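Local coordinates for protein probable thiosulfate sulfurtransferase (Thermus thermophilus, PDB 2EG4) that probably transfers sulfur from thiosulfate to acceptors such as cyanide, as rhodanese-family enzymes do, and binds a zinc ion, at residues G174-L179 / F202-L207. Numbering follows the deposited sequence.
Sequences GLLERL and FVLRSL
Leu207, which follows helix 195-206, brings its CA to 7.8 Å from that of Leu176 on helix 175-179, the nearest CA pair, and the short helix segments run at 106° to each other. Their axes come no closer than 11.8 Å, so side chains rather than backbones fill the space between them. The side chains that meet are all apolar, and no hydrogen bond crosses between the segments. Leu176 carries most of the contact from its side. Its CG lies anti to the carbonyl carbon (chi1 -55°), which sets CG against CB and CD1 of Leu207. Both methyls of Leu176 also lie against CB of Leu207. CD2 of Leu176 meets CD1 of Leu207 at 3.7 Å, while CD1 of Leu176 lies 3.6 Å from the carbonyl O of Leu207. The two side chains slide past each other in opposite directions. CD2 of Leu176 also touches CD2 of Leu204 at 4.0 Å. An alanine in place of Leu176 would probably open a gap beside Leu207 and deprive Leu204 CD2 of its closest partner here. Leu175 adds a second point of contact. Its CD2 packs 3.9 Å from CG1 of Val203 and 4.0 Å from CD1 of Leu207. The Leu175 side chain crosses those of Val203 and Leu207 at about a right angle. A looser contact brings CD1 of Leu179 to 4.5 Å from CD2 of Leu204. Phe169 touches both Leu175 and Leu204, and Val209 touches Leu176. The contact joins two helices of the second rhodanese-like domain, linked in sequence through strand 186-190 of its parallel sheet. On helix 195-206, Phe202 reaches helix 73-84 of the first rhodanese-like domain.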
loop_
_atom_site.group_PDB
_atom_site.type_symbol
_atom_site.label_atom_id
_atom_site.label_comp_id
_atom_site.label_asym_id
_atom_site.label_seq_id
_atom_site.Cartn_x
_atom_site.Cartn_y
_atom_site.Cartn_z
ATOM N N GLY A 174 14.873 -2.841 16.280
ATOM C CA GLY A 174 15.174 -4.254 16.439
ATOM C C GLY A 174 14.285 -5.207 15.649
ATOM O O GLY A 174 14.348 -6.425 15.842
ATOM N N LEU A 175 13.462 -4.665 14.754
ATOM C CA LEU A 175 12.564 -5.490 13.950
ATOM C C LEU A 175 13.292 -6.472 13.035
ATOM O O LEU A 175 12.991 -7.661 13.030
ATOM C CB LEU A 175 11.643 -4.603 13.105
ATOM C CG LEU A 175 10.679 -5.342 12.175
ATOM C CD1 LEU A 175 9.762 -6.254 12.999
ATOM C CD2 LEU A 175 9.873 -4.331 11.369
ATOM N N LEU A 176 14.241 -5.970 12.250
ATOM C CA LEU A 176 14.985 -6.826 11.335
ATOM C C LEU A 176 15.653 -7.964 12.093
ATOM O O LEU A 176 15.800 -9.079 11.578
ATOM C CB LEU A 176 16.040 -6.011 10.585
ATOM C CG LEU A 176 15.498 -4.797 9.830
ATOM C CD1 LEU A 176 16.560 -4.289 8.869
ATOM C CD2 LEU A 176 14.237 -5.188 9.070
ATOM N N GLU A 177 16.056 -7.675 13.327
ATOM C CA GLU A 177 16.696 -8.678 14.160
ATOM C C GLU A 177 15.676 -9.735 14.553
ATOM O O GLU A 177 15.927 -10.926 14.412
ATOM C CB GLU A 177 17.296 -8.029 15.411
ATOM C CG GLU A 177 18.380 -6.990 15.122
ATOM C CD GLU A 177 17.827 -5.585 14.901
ATOM O OE1 GLU A 177 17.112 -5.356 13.898
ATOM O OE2 GLU A 177 18.115 -4.704 15.744
ATOM N N ARG A 178 14.518 -9.306 15.040
ATOM C CA ARG A 178 13.491 -10.262 15.430
ATOM C C ARG A 178 12.979 -11.051 14.226
ATOM O O ARG A 178 12.519 -12.187 14.366
ATOM C CB ARG A 178 12.325 -9.546 16.125
ATOM C CG ARG A 178 12.668 -9.022 17.527
ATOM C CD ARG A 178 11.429 -8.537 18.279
ATOM N NE ARG A 178 10.826 -7.364 17.654
ATOM C CZ ARG A 178 11.358 -6.146 17.668
ATOM N NH1 ARG A 178 12.512 -5.931 18.285
ATOM N NH2 ARG A 178 10.741 -5.143 17.060
ATOM N N LEU A 179 13.058 -10.458 13.039
ATOM C CA LEU A 179 12.584 -11.142 11.839
ATOM C C LEU A 179 13.707 -11.916 11.155
ATOM O O LEU A 179 13.461 -12.732 10.271
ATOM C CB LEU A 179 11.977 -10.139 10.854
ATOM C CG LEU A 179 10.643 -9.479 11.221
ATOM C CD1 LEU A 179 10.281 -8.450 10.148
ATOM C CD2 LEU A 179 9.554 -10.527 11.338
ATOM N N PHE A 202 6.372 -0.259 3.425
ATOM C CA PHE A 202 7.029 0.997 3.781
ATOM C C PHE A 202 7.945 0.927 4.999
ATOM O O PHE A 202 9.001 1.573 5.015
ATOM C CB PHE A 202 5.987 2.104 3.966
ATOM C CG PHE A 202 5.422 2.588 2.680
ATOM C CD1 PHE A 202 6.236 3.261 1.769
ATOM C CD2 PHE A 202 4.096 2.329 2.344
ATOM C CE1 PHE A 202 5.743 3.666 0.540
ATOM C CE2 PHE A 202 3.591 2.729 1.119
ATOM C CZ PHE A 202 4.413 3.400 0.209
ATOM N N VAL A 203 7.558 0.152 6.004
ATOM C CA VAL A 203 8.379 0.014 7.197
ATOM C C VAL A 203 9.683 -0.676 6.830
ATOM O O VAL A 203 10.773 -0.186 7.155
ATOM C CB VAL A 203 7.682 -0.837 8.282
ATOM C CG1 VAL A 203 8.671 -1.137 9.436
ATOM C CG2 VAL A 203 6.464 -0.097 8.814
ATOM N N LEU A 204 9.572 -1.810 6.140
ATOM C CA LEU A 204 10.759 -2.561 5.756
ATOM C C LEU A 204 11.685 -1.730 4.876
ATOM O O LEU A 204 12.904 -1.749 5.061
ATOM C CB LEU A 204 10.370 -3.857 5.036
ATOM C CG LEU A 204 9.778 -4.957 5.920
ATOM C CD1 LEU A 204 9.341 -6.140 5.078
ATOM C CD2 LEU A 204 10.827 -5.409 6.939
ATOM N N ARG A 205 11.116 -1.011 3.913
ATOM C CA ARG A 205 11.921 -0.185 3.021
ATOM C C ARG A 205 12.687 0.872 3.804
ATOM O O ARG A 205 13.851 1.167 3.493
ATOM C CB ARG A 205 11.034 0.470 1.948
ATOM C CG ARG A 205 10.595 -0.521 0.873
ATOM C CD ARG A 205 11.103 -0.142 -0.503
ATOM N NE ARG A 205 11.059 -1.274 -1.429
ATOM C CZ ARG A 205 11.488 -1.230 -2.686
ATOM N NH1 ARG A 205 11.996 -0.100 -3.180
ATOM N NH2 ARG A 205 11.407 -2.310 -3.452
ATOM N N SER A 206 12.054 1.429 4.831
ATOM C CA SER A 206 12.720 2.449 5.633
ATOM C C SER A 206 13.871 1.839 6.430
ATOM O O SER A 206 14.769 2.560 6.868
ATOM C CB SER A 206 11.742 3.125 6.592
ATOM O OG SER A 206 11.415 2.287 7.688
ATOM N N LEU A 207 13.844 0.523 6.629
ATOM C CA LEU A 207 14.914 -0.141 7.367
ATOM C C LEU A 207 15.956 -0.702 6.409
ATOM O O LEU A 207 16.879 -1.399 6.825
ATOM C CB LEU A 207 14.353 -1.251 8.258
ATOM C CG LEU A 207 13.454 -0.755 9.400
ATOM C CD1 LEU A 207 12.737 -1.925 10.056
ATOM C CD2 LEU A 207 14.301 0.024 10.420
#